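Local coordinates for DUF4442 domain-containing protein (Pseudomonas aeruginosa, PDB 1SH8) that is of unknown function but, as a hotdog-fold protein related to PaaI thioesterases, is probably an acyl-thioester hydrolase, at residues 3-8 with 68-73; 36-41 with 62-67; 77-82 with 145-150. All coordinates share one frame; numbering follows the deposited sequence.

Interaction 1 (3-8 with 68-73); sequences MPLPTE and LFLTSF
At the C-terminal end of helix 64-72, which with helix 54-62 directly before it makes up the central helical stretch of the hotdog fold, the N-terminal segment 3-8 lies across the last turn, and from this segment only Pro4 and Leu5 touch it. The Pro4 ring sits over carbonyl oxygens of the helix end: CD is 3.1 Å from Thr71 O, while Pro4 CB is 3.3 Å from Phe73 O, and CG lies near both oxygens. No hydrogen bond crosses between the segments, as a proline ring brings only C-H groups to these oxygens. Thr71 O is buried by the contact without any hydrogen-bonding partner in the model, and the close C-H groups of Pro4 CD and CG are what it meets here. Leu5 adds contacts of its own. Its CG lies anti to the carbonyl carbon (chi1 -75°), and the branch CD1 reaches Leu70 O at 3.6 Å. The same Leu5 CD1 meets Leu70 CD2 at 4.1 Å, an apolar touch in which the two side chains cross obliquely. The helix end is tied up from within: Ser72 OG donates back to Leu68 O at 2.8 Å, tilted 20° from the carbonyl plane, and Phe73 is the first residue to leave the helical conformation. Thr71 OG1 is hydrogen-bonded to Glu32 O and Ser72 OG to Gly34 N, joining the helix to the end of strand 27-32 and the turn that follows it. Leu5 and Leu70 both pack on Leu13 of helix 7-16, and Phe73 lies against Ile108 and Leu111 of helix 105-118.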
ATOM      1  N   MET A   3       6.271  17.469 -23.921  1.00 29.46           N
ATOM      2  CA  MET A   3       5.497  16.424 -23.255  1.00 25.47           C
ATOM      3  C   MET A   3       5.720  15.075 -23.934  1.00 23.30           C
ATOM      4  O   MET A   3       5.540  14.950 -25.146  1.00 22.52           O
ATOM      5  CB  MET A   3       4.008  16.753 -23.328  1.00 26.71           C
ATOM      6  CG  MET A   3       3.625  18.108 -22.778  1.00 29.48           C
ATOM      7  SD  MET A   3       2.115  18.708 -23.559  1.00 33.82           S
ATOM      8  CE  MET A   3       0.907  17.518 -22.935  1.00 28.62           C
ATOM      9  N   PRO A   4       6.117  14.048 -23.167  1.00 19.98           N
ATOM     10  CA  PRO A   4       6.338  12.728 -23.766  1.00 17.99           C
ATOM     11  C   PRO A   4       5.021  12.061 -24.181  1.00 16.19           C
ATOM     12  O   PRO A   4       5.015  11.127 -24.985  1.00 15.65           O
ATOM     13  CB  PRO A   4       7.058  11.962 -22.656  1.00 19.63           C
ATOM     14  CG  PRO A   4       6.493  12.573 -21.410  1.00 20.47           C
ATOM     15  CD  PRO A   4       6.517  14.053 -21.749  1.00 21.12           C
ATOM     16  N   LEU A   5       3.910  12.544 -23.621  1.00 14.06           N
ATOM     17  CA  LEU A   5       2.580  12.017 -23.939  1.00 13.66           C
ATOM     18  C   LEU A   5       1.537  13.127 -23.915  1.00 13.37           C
ATOM     19  O   LEU A   5       1.663  14.083 -23.147  1.00 14.26           O
ATOM     20  CB  LEU A   5       2.136  10.961 -22.917  1.00 13.28           C
ATOM     21  CG  LEU A   5       2.707   9.543 -22.908  1.00 13.51           C
ATOM     22  CD1 LEU A   5       2.135   8.801 -21.707  1.00 12.28           C
ATOM     23  CD2 LEU A   5       2.355   8.815 -24.202  1.00 12.87           C
ATOM     24  N   PRO A   6       0.501  13.024 -24.767  1.00 12.33           N
ATOM     25  CA  PRO A   6      -0.548  14.051 -24.777  1.00 11.91           C
ATOM     26  C   PRO A   6      -1.363  13.854 -23.490  1.00 11.13           C
ATOM     27  O   PRO A   6      -1.416  12.748 -22.948  1.00 10.61           O
ATOM     28  CB  PRO A   6      -1.333  13.738 -26.052  1.00 11.70           C
ATOM     29  CG  PRO A   6      -1.161  12.258 -26.206  1.00 12.03           C
ATOM     30  CD  PRO A   6       0.293  12.041 -25.846  1.00 10.81           C
ATOM     31  N   THR A   7      -1.994  14.917 -23.009  1.00 11.65           N
ATOM     32  CA  THR A   7      -2.732  14.872 -21.749  1.00 11.38           C
ATOM     33  C   THR A   7      -3.831  13.831 -21.531  1.00 10.52           C
ATOM     34  O   THR A   7      -3.845  13.157 -20.491  1.00 10.39           O
ATOM     35  CB  THR A   7      -3.312  16.252 -21.429  1.00 12.51           C
ATOM     36  OG1 THR A   7      -2.268  17.226 -21.540  1.00 14.56           O
ATOM     37  CG2 THR A   7      -3.868  16.281 -20.008  1.00 13.86           C
ATOM     38  N   GLU A   8      -4.757  13.697 -22.474  1.00  8.89           N
ATOM     39  CA  GLU A   8      -5.839  12.734 -22.288  1.00 10.61           C
ATOM     40  C   GLU A   8      -5.324  11.294 -22.191  1.00  9.47           C
ATOM     41  O   GLU A   8      -5.811  10.499 -21.377  1.00  8.08           O
ATOM     42  CB  GLU A   8      -6.870  12.863 -23.415  1.00 12.42           C
ATOM     43  CG  GLU A   8      -7.554  14.224 -23.469  1.00 18.07           C
ATOM     44  CD  GLU A   8      -8.046  14.696 -22.105  1.00 24.28           C
ATOM     45  OE1 GLU A   8      -8.785  13.945 -21.427  1.00 25.67           O
ATOM     46  OE2 GLU A   8      -7.692  15.829 -21.705  1.00 29.01           O
ATOM     47  N   LEU A  68       4.251  10.627 -12.539  1.00  7.34           N
ATOM     48  CA  LEU A  68       5.336  11.533 -12.937  1.00  8.04           C
ATOM     49  C   LEU A  68       6.155  10.888 -14.062  1.00  8.38           C
ATOM     50  O   LEU A  68       6.626  11.566 -14.971  1.00  8.27           O
ATOM     51  CB  LEU A  68       6.244  11.851 -11.744  1.00  7.13           C
ATOM     52  CG  LEU A  68       5.742  12.959 -10.815  1.00  8.09           C
ATOM     53  CD1 LEU A  68       6.535  12.947  -9.509  1.00  8.03           C
ATOM     54  CD2 LEU A  68       5.875  14.307 -11.520  1.00  6.80           C
ATOM     55  N   PHE A  69       6.322   9.570 -13.991  1.00  8.54           N
ATOM     56  CA  PHE A  69       7.046   8.833 -15.025  1.00  9.02           C
ATOM     57  C   PHE A  69       6.316   9.002 -16.367  1.00  9.15           C
ATOM     58  O   PHE A  69       6.934   9.274 -17.396  1.00  9.44           O
ATOM     59  CB  PHE A  69       7.115   7.345 -14.648  1.00  9.51           C
ATOM     60  CG  PHE A  69       7.233   6.416 -15.830  1.00 10.86           C
ATOM     61  CD1 PHE A  69       8.453   6.229 -16.475  1.00 10.69           C
ATOM     62  CD2 PHE A  69       6.114   5.742 -16.308  1.00  9.66           C
ATOM     63  CE1 PHE A  69       8.554   5.381 -17.579  1.00 10.81           C
ATOM     64  CE2 PHE A  69       6.206   4.893 -17.411  1.00 11.29           C
ATOM     65  CZ  PHE A  69       7.430   4.713 -18.047  1.00 10.00           C
ATOM     66  N   LEU A  70       4.997   8.835 -16.345  1.00  7.94           N
ATOM     67  CA  LEU A  70       4.186   8.972 -17.554  1.00  8.22           C
ATOM     68  C   LEU A  70       4.216  10.382 -18.145  1.00  8.64           C
ATOM     69  O   LEU A  70       4.159  10.550 -19.365  1.00  9.02           O
ATOM     70  CB  LEU A  70       2.731   8.587 -17.271  1.00  7.99           C
ATOM     71  CG  LEU A  70       2.427   7.097 -17.100  1.00 10.02           C
ATOM     72  CD1 LEU A  70       0.993   6.921 -16.634  1.00  8.99           C
ATOM     73  CD2 LEU A  70       2.655   6.367 -18.423  1.00  9.18           C
ATOM     74  N   THR A  71       4.301  11.399 -17.295  1.00  7.98           N
ATOM     75  CA  THR A  71       4.313  12.766 -17.804  1.00  8.39           C
ATOM     76  C   THR A  71       5.702  13.338 -18.054  1.00  8.75           C
ATOM     77  O   THR A  71       5.839  14.342 -18.758  1.00 10.01           O
ATOM     78  CB  THR A  71       3.610  13.746 -16.839  1.00  8.32           C
ATOM     79  OG1 THR A  71       4.394  13.892 -15.645  1.00  8.88           O
ATOM     80  CG2 THR A  71       2.216  13.253 -16.489  1.00  8.36           C
ATOM     81  N   SER A  72       6.730  12.696 -17.510  1.00  8.54           N
ATOM     82  CA  SER A  72       8.075  13.243 -17.620  1.00  8.94           C
ATOM     83  C   SER A  72       9.130  12.477 -18.408  1.00 10.20           C
ATOM     84  O   SER A  72      10.125  13.067 -18.835  1.00 10.75           O
ATOM     85  CB  SER A  72       8.612  13.507 -16.211  1.00  9.42           C
ATOM     86  OG  SER A  72       7.623  14.129 -15.411  1.00  8.84           O
ATOM     87  N   PHE A  73       8.928  11.178 -18.595  1.00  9.32           N
ATOM     88  CA  PHE A  73       9.915  10.375 -19.306  1.00  9.87           C
ATOM     89  C   PHE A  73       9.349   9.638 -20.511  1.00  9.98           C
ATOM     90  O   PHE A  73       8.135   9.571 -20.696  1.00  9.92           O
ATOM     91  CB  PHE A  73      10.530   9.353 -18.345  1.00  9.93           C
ATOM     92  CG  PHE A  73      11.183   9.969 -17.144  1.00 10.88           C
ATOM     93  CD1 PHE A  73      12.362  10.702 -17.275  1.00 12.95           C
ATOM     94  CD2 PHE A  73      10.611   9.837 -15.882  1.00 11.86           C
ATOM     95  CE1 PHE A  73      12.965  11.297 -16.163  1.00 12.52           C
ATOM     96  CE2 PHE A  73      11.204  10.426 -14.767  1.00 12.61           C
ATOM     97  CZ  PHE A  73      12.386  11.159 -14.912  1.00 11.97           C
TER

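Interaction 2 (36-41 with 62-67); sequences VRLRMP and ELPGGA
Leu38 of strand 35-40 points its side chain at segment 62-67 and meets Leu63 and Pro64. From CB, directed toward that segment, the chain runs to CG, which stands anti to the carbonyl carbon and beside the backbone N (chi1 -44°). CB and CG make no close approach to 62-67; the reach is made by the branch CD1, which chi2 (175°) sets anti to CA. This one methyl touches both residues: it is 3.9 Å from Leu63 CB, and Leu38 CD1 is also 3.9 Å from Pro64 CG, with Pro64 CD equally near. Leu38 CD1 further approaches Leu63 CD2 at 4.2 Å. The Leu38 side chain crosses that of Leu63 at about a right angle and runs slantwise to the proline ring. Two residues back along the strand, on the same face, Val36 continues the seam. Its CG1 meets Ala67 CB at 3.9 Å, and Val36 CG2 lies 4.2 Å from Pro64 CB. The interface is wholly apolar, without a hydrogen bond across it, and every touching residue is buried. Arg37 and Arg39 alternate to the other face of the strand, where both form salt bridges with Glu29. Around the seam, Leu38 and Pro64 also touch Val99 of strand 97-102, and Leu38 touches Leu60 of helix 54-62. Leu63 packs on Tyr53 of the second subunit, which brings the dimer partner next to this part of the core. An apolar sheet face laid against a central helix in this way is the core arrangement of the hotdog fold.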
ATOM      1  N   VAL A  36       2.247  16.449 -10.931  1.00  7.57           N
ATOM      2  CA  VAL A  36       1.002  15.694 -10.977  1.00  7.70           C
ATOM      3  C   VAL A  36       0.204  15.936  -9.701  1.00  8.35           C
ATOM      4  O   VAL A  36       0.774  16.225  -8.642  1.00  8.13           O
ATOM      5  CB  VAL A  36       1.244  14.154 -11.110  1.00  7.64           C
ATOM      6  CG1 VAL A  36       2.102  13.860 -12.336  1.00  8.12           C
ATOM      7  CG2 VAL A  36       1.900  13.601  -9.844  1.00  7.48           C
ATOM      8  N   ARG A  37      -1.115  15.842  -9.820  1.00  6.97           N
ATOM      9  CA  ARG A  37      -2.012  15.986  -8.677  1.00  8.49           C
ATOM     10  C   ARG A  37      -3.115  14.956  -8.867  1.00  8.38           C
ATOM     11  O   ARG A  37      -3.805  14.959  -9.888  1.00  8.12           O
ATOM     12  CB  ARG A  37      -2.620  17.394  -8.592  1.00  8.24           C
ATOM     13  CG  ARG A  37      -3.514  17.561  -7.365  1.00  9.26           C
ATOM     14  CD  ARG A  37      -3.873  19.015  -7.092  1.00  8.20           C
ATOM     15  NE  ARG A  37      -4.834  19.574  -8.041  1.00  9.20           N
ATOM     16  CZ  ARG A  37      -4.544  20.477  -8.974  1.00 10.72           C
ATOM     17  NH1 ARG A  37      -3.305  20.932  -9.113  1.00  9.69           N
ATOM     18  NH2 ARG A  37      -5.510  20.957  -9.746  1.00 11.02           N
ATOM     19  N   LEU A  38      -3.264  14.072  -7.885  1.00  7.26           N
ATOM     20  CA  LEU A  38      -4.262  13.011  -7.946  1.00  6.72           C
ATOM     21  C   LEU A  38      -5.265  13.124  -6.807  1.00  6.49           C
ATOM     22  O   LEU A  38      -4.982  13.738  -5.774  1.00  7.78           O
ATOM     23  CB  LEU A  38      -3.574  11.642  -7.866  1.00  7.46           C
ATOM     24  CG  LEU A  38      -2.313  11.420  -8.713  1.00  7.61           C
ATOM     25  CD1 LEU A  38      -1.742  10.042  -8.386  1.00  8.45           C
ATOM     26  CD2 LEU A  38      -2.633  11.537 -10.199  1.00  7.87           C
ATOM     27  N   ARG A  39      -6.432  12.516  -7.000  1.00  7.35           N
ATOM     28  CA  ARG A  39      -7.492  12.528  -5.999  1.00  7.78           C
ATOM     29  C   ARG A  39      -8.093  11.134  -5.823  1.00  7.64           C
ATOM     30  O   ARG A  39      -8.419  10.465  -6.801  1.00  7.82           O
ATOM     31  CB  ARG A  39      -8.606  13.499  -6.412  1.00  9.11           C
ATOM     32  CG  ARG A  39      -9.748  13.596  -5.393  1.00 10.74           C
ATOM     33  CD  ARG A  39     -10.884  14.510  -5.865  1.00 11.52           C
ATOM     34  NE  ARG A  39     -11.666  13.905  -6.939  1.00 15.35           N
ATOM     35  CZ  ARG A  39     -11.660  14.312  -8.204  1.00 15.50           C
ATOM     36  NH1 ARG A  39     -10.910  15.340  -8.579  1.00 18.04           N
ATOM     37  NH2 ARG A  39     -12.411  13.687  -9.100  1.00 17.45           N
ATOM     38  N   MET A  40      -8.226  10.688  -4.580  1.00  7.10           N
ATOM     39  CA  MET A  40      -8.838   9.388  -4.325  1.00  7.40           C
ATOM     40  C   MET A  40     -10.194   9.671  -3.684  1.00  8.86           C
ATOM     41  O   MET A  40     -10.271  10.294  -2.625  1.00  8.09           O
ATOM     42  CB  MET A  40      -7.986   8.539  -3.377  1.00  7.50           C
ATOM     43  CG  MET A  40      -8.552   7.131  -3.124  1.00  8.36           C
ATOM     44  SD  MET A  40      -8.507   6.014  -4.560  1.00  3.33           S
ATOM     45  CE  MET A  40      -6.794   5.511  -4.490  1.00  8.01           C
ATOM     46  N   PRO A  41     -11.286   9.237  -4.334  1.00 10.87           N
ATOM     47  CA  PRO A  41     -12.610   9.487  -3.755  1.00 11.14           C
ATOM     48  C   PRO A  41     -12.817   8.729  -2.446  1.00 11.10           C
ATOM     49  O   PRO A  41     -12.341   7.601  -2.287  1.00 10.52           O
ATOM     50  CB  PRO A  41     -13.562   9.026  -4.860  1.00 12.31           C
ATOM     51  CG  PRO A  41     -12.791   7.924  -5.537  1.00 13.34           C
ATOM     52  CD  PRO A  41     -11.390   8.506  -5.611  1.00 12.16           C
ATOM     53  N   GLU A  62       1.371   6.255  -3.455  1.00  6.64           N
ATOM     54  CA  GLU A  62       2.337   5.536  -4.283  1.00  7.63           C
ATOM     55  C   GLU A  62       2.300   5.866  -5.782  1.00  7.60           C
ATOM     56  O   GLU A  62       3.348   5.958  -6.435  1.00  7.44           O
ATOM     57  CB  GLU A  62       2.122   4.024  -4.088  1.00  7.36           C
ATOM     58  CG  GLU A  62       3.189   3.094  -4.676  1.00  8.66           C
ATOM     59  CD  GLU A  62       3.136   2.945  -6.196  1.00 11.47           C
ATOM     60  OE1 GLU A  62       2.035   2.994  -6.790  1.00 10.25           O
ATOM     61  OE2 GLU A  62       4.217   2.749  -6.799  1.00 12.78           O
ATOM     62  N   LEU A  63       1.096   6.046  -6.319  1.00  6.70           N
ATOM     63  CA  LEU A  63       0.925   6.289  -7.749  1.00  7.57           C
ATOM     64  C   LEU A  63       1.658   7.490  -8.353  1.00  6.94           C
ATOM     65  O   LEU A  63       2.007   7.463  -9.534  1.00  8.15           O
ATOM     66  CB  LEU A  63      -0.567   6.359  -8.095  1.00  7.98           C
ATOM     67  CG  LEU A  63      -0.872   5.947  -9.536  1.00 10.31           C
ATOM     68  CD1 LEU A  63      -0.541   4.475  -9.720  1.00 11.98           C
ATOM     69  CD2 LEU A  63      -2.339   6.196  -9.845  1.00 12.17           C
ATOM     70  N   PRO A  64       1.893   8.563  -7.569  1.00  7.24           N
ATOM     71  CA  PRO A  64       2.603   9.703  -8.163  1.00  6.97           C
ATOM     72  C   PRO A  64       3.936   9.321  -8.806  1.00  7.06           C
ATOM     73  O   PRO A  64       4.391   9.979  -9.738  1.00  7.88           O
ATOM     74  CB  PRO A  64       2.771  10.653  -6.981  1.00  6.90           C
ATOM     75  CG  PRO A  64       1.485  10.446  -6.234  1.00  6.50           C
ATOM     76  CD  PRO A  64       1.345   8.923  -6.247  1.00  5.78           C
ATOM     77  N   GLY A  65       4.567   8.259  -8.307  1.00  7.90           N
ATOM     78  CA  GLY A  65       5.829   7.820  -8.882  1.00  7.52           C
ATOM     79  C   GLY A  65       5.629   7.397 -10.326  1.00  7.72           C
ATOM     80  O   GLY A  65       6.427   7.727 -11.201  1.00  8.72           O
ATOM     81  N   GLY A  66       4.551   6.659 -10.572  1.00  7.77           N
ATOM     82  CA  GLY A  66       4.249   6.223 -11.921  1.00  7.46           C
ATOM     83  C   GLY A  66       3.655   7.343 -12.765  1.00  7.40           C
ATOM     84  O   GLY A  66       3.930   7.431 -13.962  1.00  7.80           O
ATOM     85  N   ALA A  67       2.836   8.198 -12.158  1.00  6.38           N
ATOM     86  CA  ALA A  67       2.224   9.302 -12.899  1.00  6.29           C
ATOM     87  C   ALA A  67       3.292  10.279 -13.398  1.00  7.04           C
ATOM     88  O   ALA A  67       3.244  10.714 -14.548  1.00  6.67           O
ATOM     89  CB  ALA A  67       1.195  10.032 -12.027  1.00  6.69           C
TER

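Interaction 3 (77-82 with 145-150); sequences RFYPIV and QLRSHA
Tyr79 and Arg147, a hydrogen-bonded antiparallel pair, lie side by side and point the same way. Arg147 CB sits over the tyrosine face, a CH-pi contact 4.0 Å from the ring centroid, and Arg147 NE donates to Tyr79 OH at 3.1 Å, the oxygen lying in the guanidinium plane. The chain bends at chi3 (60°), turning NE back toward that oxygen. Arg147 NH1 donates to Gln145 OE1 at 2.6 Å, so the guanidinium is gripped at two nitrogens. Tyr79 CD2 lies over the His149 ring, 3.4 Å from CE1, with the planes inclined at 36°. Ile81 CD1 presses on Arg147 CD at 3.4 Å. Behind these side chains, Tyr79 N donates to Arg147 O at 2.8 Å and Arg147 N returns a bond to Tyr79 O; Ile81 and Gln145 pair likewise. One water links Tyr79 OH to Ser148 O, another Phe78 O to His149 NE2. On the opposite sheet face Phe78 CB meets Leu146 CD1 at 3.6 Å, where both residues touch Phe69 of helix 64-72 and Ala115 of helix 105-118. Tyr79 and Ile81 pack on Ile49 of the second subunit, and strand 136-148 is the middle of three, also pairing with strand 120-130.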
ATOM      1  N   ARG A  77      10.596   3.597 -23.556  1.00 10.94           N
ATOM      2  CA  ARG A  77      12.017   3.301 -23.385  1.00 11.32           C
ATOM      3  C   ARG A  77      12.340   2.865 -21.952  1.00 11.28           C
ATOM      4  O   ARG A  77      13.189   1.998 -21.728  1.00 11.77           O
ATOM      5  CB  ARG A  77      12.851   4.535 -23.734  1.00 11.62           C
ATOM      6  CG  ARG A  77      14.343   4.310 -23.591  1.00 13.76           C
ATOM      7  CD  ARG A  77      15.138   5.588 -23.803  1.00 15.97           C
ATOM      8  NE  ARG A  77      16.579   5.344 -23.706  1.00 17.12           N
ATOM      9  CZ  ARG A  77      17.496   6.300 -23.576  1.00 19.48           C
ATOM     10  NH1 ARG A  77      17.130   7.576 -23.525  1.00 21.25           N
ATOM     11  NH2 ARG A  77      18.782   5.979 -23.492  1.00 20.12           N
ATOM     12  N   PHE A  78      11.649   3.473 -20.991  1.00 10.47           N
ATOM     13  CA  PHE A  78      11.848   3.186 -19.571  1.00  9.42           C
ATOM     14  C   PHE A  78      10.557   2.730 -18.907  1.00 10.11           C
ATOM     15  O   PHE A  78       9.474   2.831 -19.476  1.00  9.73           O
ATOM     16  CB  PHE A  78      12.306   4.450 -18.827  1.00  9.76           C
ATOM     17  CG  PHE A  78      13.553   5.072 -19.375  1.00 10.45           C
ATOM     18  CD1 PHE A  78      14.784   4.431 -19.250  1.00 11.14           C
ATOM     19  CD2 PHE A  78      13.502   6.313 -20.002  1.00 12.18           C
ATOM     20  CE1 PHE A  78      15.942   5.016 -19.740  1.00 12.84           C
ATOM     21  CE2 PHE A  78      14.661   6.910 -20.501  1.00 14.17           C
ATOM     22  CZ  PHE A  78      15.881   6.260 -20.367  1.00 14.54           C
ATOM     23  N   TYR A  79      10.690   2.230 -17.684  1.00  9.86           N
ATOM     24  CA  TYR A  79       9.540   1.835 -16.888  1.00  9.21           C
ATOM     25  C   TYR A  79       9.949   2.095 -15.450  1.00  9.99           C
ATOM     26  O   TYR A  79      11.135   2.032 -15.111  1.00  9.95           O
ATOM     27  CB  TYR A  79       9.170   0.363 -17.102  1.00  9.78           C
ATOM     28  CG  TYR A  79      10.182  -0.634 -16.603  1.00 10.61           C
ATOM     29  CD1 TYR A  79      10.097  -1.165 -15.316  1.00 10.53           C
ATOM     30  CD2 TYR A  79      11.210  -1.074 -17.432  1.00 11.11           C
ATOM     31  CE1 TYR A  79      11.012  -2.119 -14.872  1.00 11.10           C
ATOM     32  CE2 TYR A  79      12.127  -2.020 -17.002  1.00 12.14           C
ATOM     33  CZ  TYR A  79      12.023  -2.541 -15.722  1.00 12.60           C
ATOM     34  OH  TYR A  79      12.931  -3.493 -15.311  1.00 13.42           O
ATOM     35  N   PRO A  80       8.979   2.444 -14.595  1.00  9.38           N
ATOM     36  CA  PRO A  80       9.299   2.709 -13.194  1.00  8.99           C
ATOM     37  C   PRO A  80       8.938   1.533 -12.293  1.00  9.36           C
ATOM     38  O   PRO A  80       8.085   0.716 -12.632  1.00  9.75           O
ATOM     39  CB  PRO A  80       8.440   3.924 -12.889  1.00  8.65           C
ATOM     40  CG  PRO A  80       7.153   3.585 -13.628  1.00  7.89           C
ATOM     41  CD  PRO A  80       7.647   2.981 -14.947  1.00  9.32           C
ATOM     42  N   ILE A  81       9.611   1.441 -11.155  1.00  8.81           N
ATOM     43  CA  ILE A  81       9.292   0.425 -10.163  1.00  9.46           C
ATOM     44  C   ILE A  81       9.491   1.090  -8.812  1.00  9.20           C
ATOM     45  O   ILE A  81      10.346   1.968  -8.664  1.00 10.61           O
ATOM     46  CB  ILE A  81      10.208  -0.825 -10.220  1.00 12.04           C
ATOM     47  CG1 ILE A  81      11.671  -0.414 -10.094  1.00 14.39           C
ATOM     48  CG2 ILE A  81       9.950  -1.608 -11.485  1.00 15.55           C
ATOM     49  CD1 ILE A  81      12.605  -1.593  -9.935  1.00 19.65           C
ATOM     50  N   VAL A  82       8.686   0.703  -7.836  1.00  8.03           N
ATOM     51  CA  VAL A  82       8.845   1.261  -6.507  1.00  8.39           C
ATOM     52  C   VAL A  82       9.717   0.263  -5.740  1.00  8.31           C
ATOM     53  O   VAL A  82       9.477  -0.944  -5.796  1.00  9.28           O
ATOM     54  CB  VAL A  82       7.467   1.486  -5.817  1.00  7.73           C
ATOM     55  CG1 VAL A  82       6.664   0.194  -5.778  1.00  8.28           C
ATOM     56  CG2 VAL A  82       7.679   2.048  -4.418  1.00  8.23           C
ATOM     57  N   GLN A 145      12.714   3.600  -8.955  1.00  9.04           N
ATOM     58  CA  GLN A 145      13.818   3.399  -9.862  1.00 10.47           C
ATOM     59  C   GLN A 145      13.260   3.545 -11.273  1.00 10.37           C
ATOM     60  O   GLN A 145      12.191   3.008 -11.575  1.00 10.94           O
ATOM     61  CB  GLN A 145      14.389   1.996  -9.671  1.00 13.55           C
ATOM     62  CG  GLN A 145      15.891   1.913  -9.766  1.00 19.50           C
ATOM     63  CD  GLN A 145      16.391   0.510  -9.510  1.00 18.97           C
ATOM     64  OE1 GLN A 145      16.150  -0.395 -10.302  1.00 20.48           O
ATOM     65  NE2 GLN A 145      17.077   0.320  -8.392  1.00 21.81           N
ATOM     66  N   LEU A 146      13.952   4.312 -12.110  1.00 10.24           N
ATOM     67  CA  LEU A 146      13.567   4.475 -13.511  1.00 10.83           C
ATOM     68  C   LEU A 146      14.505   3.481 -14.198  1.00 11.39           C
ATOM     69  O   LEU A 146      15.727   3.592 -14.075  1.00 11.43           O
ATOM     70  CB  LEU A 146      13.859   5.899 -14.003  1.00 10.55           C
ATOM     71  CG  LEU A 146      13.493   6.203 -15.459  1.00 12.56           C
ATOM     72  CD1 LEU A 146      11.978   6.110 -15.644  1.00 11.38           C
ATOM     73  CD2 LEU A 146      13.989   7.595 -15.834  1.00 12.47           C
ATOM     74  N   ARG A 147      13.946   2.502 -14.902  1.00 10.26           N
ATOM     75  CA  ARG A 147      14.777   1.490 -15.542  1.00 12.29           C
ATOM     76  C   ARG A 147      14.543   1.377 -17.031  1.00 13.22           C
ATOM     77  O   ARG A 147      13.433   1.581 -17.511  1.00 12.10           O
ATOM     78  CB  ARG A 147      14.512   0.120 -14.908  1.00 12.69           C
ATOM     79  CG  ARG A 147      14.734   0.068 -13.401  1.00 15.20           C
ATOM     80  CD  ARG A 147      14.380  -1.302 -12.850  1.00 18.02           C
ATOM     81  NE  ARG A 147      15.181  -2.368 -13.450  1.00 21.86           N
ATOM     82  CZ  ARG A 147      16.451  -2.627 -13.143  1.00 24.57           C
ATOM     83  NH1 ARG A 147      17.086  -1.902 -12.232  1.00 24.35           N
ATOM     84  NH2 ARG A 147      17.088  -3.621 -13.749  1.00 25.54           N
ATOM     85  N   SER A 148      15.596   1.047 -17.766  1.00 14.59           N
ATOM     86  CA  SER A 148      15.450   0.865 -19.199  1.00 16.26           C
ATOM     87  C   SER A 148      15.129  -0.608 -19.410  1.00 16.35           C
ATOM     88  O   SER A 148      15.485  -1.458 -18.591  1.00 14.38           O
ATOM     89  CB  SER A 148      16.742   1.238 -19.933  1.00 18.02           C
ATOM     90  OG  SER A 148      17.821   0.424 -19.513  1.00 23.93           O
ATOM     91  N   HIS A 149      14.427  -0.913 -20.491  1.00 17.77           N
ATOM     92  CA  HIS A 149      14.095  -2.297 -20.783  1.00 19.10           C
ATOM     93  C   HIS A 149      15.358  -2.999 -21.267  1.00 20.81           C
ATOM     94  O   HIS A 149      16.120  -2.446 -22.059  1.00 22.89           O
ATOM     95  CB  HIS A 149      13.010  -2.361 -21.861  1.00 19.09           C
ATOM     96  CG  HIS A 149      11.659  -1.933 -21.381  1.00 18.60           C
ATOM     97  ND1 HIS A 149      10.855  -2.741 -20.604  1.00 17.48           N
ATOM     98  CD2 HIS A 149      10.972  -0.781 -21.563  1.00 17.73           C
ATOM     99  CE1 HIS A 149       9.730  -2.104 -20.330  1.00 19.07           C
ATOM    100  NE2 HIS A 149       9.775  -0.913 -20.902  1.00 18.65           N
ATOM    101  N   ALA A 150      15.596  -4.207 -20.774  1.00 22.55           N
ATOM    102  CA  ALA A 150      16.772  -4.958 -21.187  1.00 24.89           C
ATOM    103  C   ALA A 150      16.472  -5.608 -22.532  1.00 26.10           C
ATOM    104  O   ALA A 150      15.310  -5.816 -22.890  1.00 26.03           O
ATOM    105  CB  ALA A 150      17.114  -6.025 -20.153  1.00 25.67           C
TER
HETATM  106  O   HOH W   1      14.760   0.752 -23.330  1.00 34.81           O
HETATM  107  O   HOH W   2       7.718   0.928 -20.378  1.00 20.98           O
HETATM  108  O   HOH W   3      15.300  -3.953 -16.936  1.00 27.55           O

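From the N terminus, interaction 1 joins the leading segment to the end of helix 64-72 and closes a loop of about sixty residues. Interaction 2 falls within that loop: strand 35-40 returns to the beginning of the same helix after a shorter excursion through helix 54-62. Interaction 3 follows in series, since strand 78-89 starts just after the helix and pairs with strand 136-148 near the C terminus. Helix 64-72 is therefore common to interactions 1 and 2, and it also packs, through Phe69, on the sheet of interaction 3. Together they tie N-terminal segment, both sheets and helix into one core, with interactions 2 and 3 also touching the second subunit.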